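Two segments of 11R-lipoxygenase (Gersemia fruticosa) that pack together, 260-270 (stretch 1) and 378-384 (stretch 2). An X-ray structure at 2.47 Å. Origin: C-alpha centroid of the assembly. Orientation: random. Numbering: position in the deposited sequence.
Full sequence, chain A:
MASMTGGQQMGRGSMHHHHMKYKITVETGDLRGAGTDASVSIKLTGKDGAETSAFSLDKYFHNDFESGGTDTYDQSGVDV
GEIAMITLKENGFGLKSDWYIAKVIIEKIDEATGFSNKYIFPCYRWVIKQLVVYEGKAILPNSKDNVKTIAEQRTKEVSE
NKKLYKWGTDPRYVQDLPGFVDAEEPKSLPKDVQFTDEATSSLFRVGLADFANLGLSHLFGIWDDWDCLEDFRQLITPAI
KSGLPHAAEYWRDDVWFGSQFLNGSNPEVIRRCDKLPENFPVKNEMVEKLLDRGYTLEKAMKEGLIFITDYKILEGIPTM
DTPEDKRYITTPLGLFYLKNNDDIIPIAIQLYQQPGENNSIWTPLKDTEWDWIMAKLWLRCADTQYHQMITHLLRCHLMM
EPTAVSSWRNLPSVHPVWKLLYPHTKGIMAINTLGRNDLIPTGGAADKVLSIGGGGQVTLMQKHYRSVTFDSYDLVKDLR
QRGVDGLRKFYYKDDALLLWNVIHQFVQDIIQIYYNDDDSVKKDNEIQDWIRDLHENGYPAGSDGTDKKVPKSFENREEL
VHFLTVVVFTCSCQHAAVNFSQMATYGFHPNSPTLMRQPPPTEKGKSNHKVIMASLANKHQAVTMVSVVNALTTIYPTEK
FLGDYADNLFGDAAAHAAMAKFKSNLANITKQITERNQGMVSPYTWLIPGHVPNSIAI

Stretch 1 (260-270) QFLNGSNPEVI
Stretch 2 378-384: WLRCADT

The guanidinium of R380 lies over one face of the F261 ring, a cation-pi contact with R380 CZ 4.8 Å from the ring centroid and 21° off the ring normal. Both side chains leave the backbone sideways and reach the contact at their ends: R380 with chi1 to chi3 all m and chi4 at 164°, F261 with chi1 m and chi2 82°. F261 CZ sits 3.6 Å from R380 CD and 4.0 Å from L379 CD2 (chi1 t, chi2 p). Q260 CB covers one face of the guanidinium, 3.8 Å from R380 NH1.

Stretch 2 is helical throughout, with D383 N bonded to L379 O (3.2 Å) and T384 N to R380 O (2.9 Å). Stretch 1 leaves a weakly bonded, kinked helix at about 263 and continues as loop through G264 (phi/psi -90/-126) and N266 (-145/83). The CA atoms of N266 and D383 are 7.8 Å apart; their CA-to-CB bonds point toward the other stretch, and with both chi1 at t, N266 ND2 comes to 3.0 Å from D383 OD1. Within stretch 2, D383 OD2 forms a long salt bridge with R380 NH1 (3.7 Å); the oxygen lies well out of the guanidinium plane, so the attraction is of charge alone.

Water 1 accepts from S265 N (2.8 Å) and weakly from R380 NH2 (3.4 Å), and donates to Q260 O (3.3 Å), linking the two stretches.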

# COMPACT_ATOMS: atom_id res chain seq x y z
N GLN A 260 18.61 -5.90 8.65
CA GLN A 260 17.20 -5.58 8.89
C GLN A 260 16.85 -4.17 8.44
O GLN A 260 15.68 -3.84 8.25
CB GLN A 260 16.85 -5.76 10.37
CG GLN A 260 16.85 -7.20 10.84
CD GLN A 260 15.96 -8.09 9.99
OE1 GLN A 260 14.75 -8.18 10.22
NE2 GLN A 260 16.56 -8.74 9.00
N PHE A 261 17.87 -3.33 8.26
CA PHE A 261 17.65 -1.97 7.79
C PHE A 261 17.65 -1.92 6.26
O PHE A 261 17.36 -0.89 5.66
CB PHE A 261 18.73 -1.03 8.35
CG PHE A 261 18.60 -0.78 9.82
CD1 PHE A 261 19.10 -1.69 10.74
CD2 PHE A 261 17.98 0.36 10.29
CE1 PHE A 261 18.98 -1.47 12.10
CE2 PHE A 261 17.86 0.59 11.65
CZ PHE A 261 18.36 -0.32 12.55
N LEU A 262 17.98 -3.05 5.64
CA LEU A 262 17.98 -3.17 4.19
C LEU A 262 16.88 -4.10 3.71
O LEU A 262 16.18 -3.80 2.74
CB LEU A 262 19.33 -3.71 3.71
CG LEU A 262 20.58 -2.89 4.00
CD1 LEU A 262 21.81 -3.61 3.48
CD2 LEU A 262 20.47 -1.50 3.40
N ASN A 263 16.72 -5.23 4.39
CA ASN A 263 15.83 -6.28 3.92
C ASN A 263 14.76 -6.65 4.94
O ASN A 263 14.22 -7.76 4.91
CB ASN A 263 16.66 -7.52 3.56
CG ASN A 263 17.77 -7.21 2.57
OD1 ASN A 263 17.56 -6.47 1.60
ND2 ASN A 263 18.95 -7.76 2.80
N GLY A 264 14.47 -5.72 5.83
CA GLY A 264 13.38 -5.90 6.78
C GLY A 264 12.09 -5.37 6.21
O GLY A 264 11.69 -5.73 5.11
N SER A 265 11.44 -4.48 6.96
CA SER A 265 10.19 -3.88 6.51
C SER A 265 10.32 -2.38 6.28
O SER A 265 9.35 -1.72 5.88
CB SER A 265 9.08 -4.15 7.53
OG SER A 265 8.83 -5.54 7.65
N ASN A 266 11.51 -1.83 6.52
CA ASN A 266 11.72 -0.39 6.40
C ASN A 266 13.11 -0.05 5.88
O ASN A 266 14.01 0.25 6.67
CB ASN A 266 11.49 0.27 7.75
CG ASN A 266 11.64 1.78 7.69
OD1 ASN A 266 11.58 2.38 6.62
ND2 ASN A 266 11.82 2.40 8.85
N PRO A 267 13.29 -0.08 4.55
CA PRO A 267 14.57 0.23 3.90
C PRO A 267 14.66 1.68 3.42
O PRO A 267 15.33 1.94 2.43
CB PRO A 267 14.55 -0.72 2.70
CG PRO A 267 13.10 -0.77 2.31
CD PRO A 267 12.30 -0.59 3.59
N GLU A 268 14.00 2.60 4.13
CA GLU A 268 13.89 3.98 3.66
C GLU A 268 14.81 4.96 4.39
O GLU A 268 14.86 6.13 4.03
CB GLU A 268 12.45 4.46 3.82
CG GLU A 268 11.48 3.89 2.80
CD GLU A 268 10.15 4.62 2.79
OE1 GLU A 268 9.79 5.21 3.84
OE2 GLU A 268 9.47 4.63 1.74
N VAL A 269 15.53 4.50 5.41
CA VAL A 269 16.24 5.41 6.29
C VAL A 269 17.75 5.44 6.08
O VAL A 269 18.35 6.51 5.97
CB VAL A 269 15.95 5.09 7.77
CG1 VAL A 269 16.65 6.09 8.68
CG2 VAL A 269 14.45 5.09 8.03
N ILE A 270 18.38 4.27 6.02
CA ILE A 270 19.83 4.20 5.94
C ILE A 270 20.35 4.89 4.69
O ILE A 270 19.73 4.83 3.63
CB ILE A 270 20.34 2.75 5.97
CG1 ILE A 270 21.86 2.72 6.14
CG2 ILE A 270 19.92 2.01 4.70
CD1 ILE A 270 22.40 1.36 6.54
N TRP A 378 17.00 -0.07 21.33
CA TRP A 378 16.45 1.29 21.32
C TRP A 378 16.52 1.91 19.93
O TRP A 378 15.69 2.75 19.58
CB TRP A 378 17.17 2.17 22.33
CG TRP A 378 16.66 2.00 23.74
CD1 TRP A 378 17.18 1.18 24.71
CD2 TRP A 378 15.53 2.65 24.33
NE1 TRP A 378 16.44 1.29 25.86
CE2 TRP A 378 15.42 2.18 25.65
CE3 TRP A 378 14.60 3.58 23.86
CZ2 TRP A 378 14.42 2.62 26.52
CZ3 TRP A 378 13.61 4.02 24.72
CH2 TRP A 378 13.53 3.54 26.04
N LEU A 379 17.51 1.50 19.14
CA LEU A 379 17.63 1.98 17.76
C LEU A 379 16.51 1.40 16.90
O LEU A 379 15.91 2.10 16.08
CB LEU A 379 18.99 1.61 17.18
CG LEU A 379 19.28 2.09 15.76
CD1 LEU A 379 19.28 3.61 15.68
CD2 LEU A 379 20.60 1.53 15.26
N ARG A 380 16.24 0.11 17.09
CA ARG A 380 15.17 -0.56 16.35
C ARG A 380 13.80 -0.03 16.74
O ARG A 380 12.91 0.08 15.91
CB ARG A 380 15.23 -2.07 16.59
CG ARG A 380 16.47 -2.74 16.02
CD ARG A 380 16.45 -2.71 14.50
NE ARG A 380 15.34 -3.49 13.95
CZ ARG A 380 14.91 -3.39 12.70
NH1 ARG A 380 15.47 -2.55 11.85
NH2 ARG A 380 13.89 -4.14 12.29
N CYS A 381 13.63 0.29 18.02
CA CYS A 381 12.36 0.81 18.50
C CYS A 381 12.02 2.11 17.79
O CYS A 381 10.88 2.31 17.37
CB CYS A 381 12.41 1.03 20.02
SG CYS A 381 10.78 1.37 20.75
N ALA A 382 13.02 2.97 17.64
CA ALA A 382 12.84 4.22 16.91
C ALA A 382 12.42 3.93 15.47
O ALA A 382 11.53 4.58 14.92
CB ALA A 382 14.12 5.03 16.94
N ASP A 383 13.08 2.94 14.86
CA ASP A 383 12.80 2.58 13.48
C ASP A 383 11.38 2.07 13.31
O ASP A 383 10.74 2.31 12.29
CB ASP A 383 13.80 1.53 12.99
CG ASP A 383 13.63 1.19 11.53
OD1 ASP A 383 14.15 1.94 10.67
OD2 ASP A 383 12.97 0.17 11.22
N THR A 384 10.88 1.38 14.33
CA THR A 384 9.51 0.86 14.30
C THR A 384 8.51 2.01 14.23
O THR A 384 7.54 1.95 13.48
CB THR A 384 9.20 0.00 15.54
OG1 THR A 384 10.05 -1.15 15.54
CG2 THR A 384 7.74 -0.43 15.54
O HOH W 1 12.62 -3.36 9.26
O HOH W 2 14.97 1.85 8.36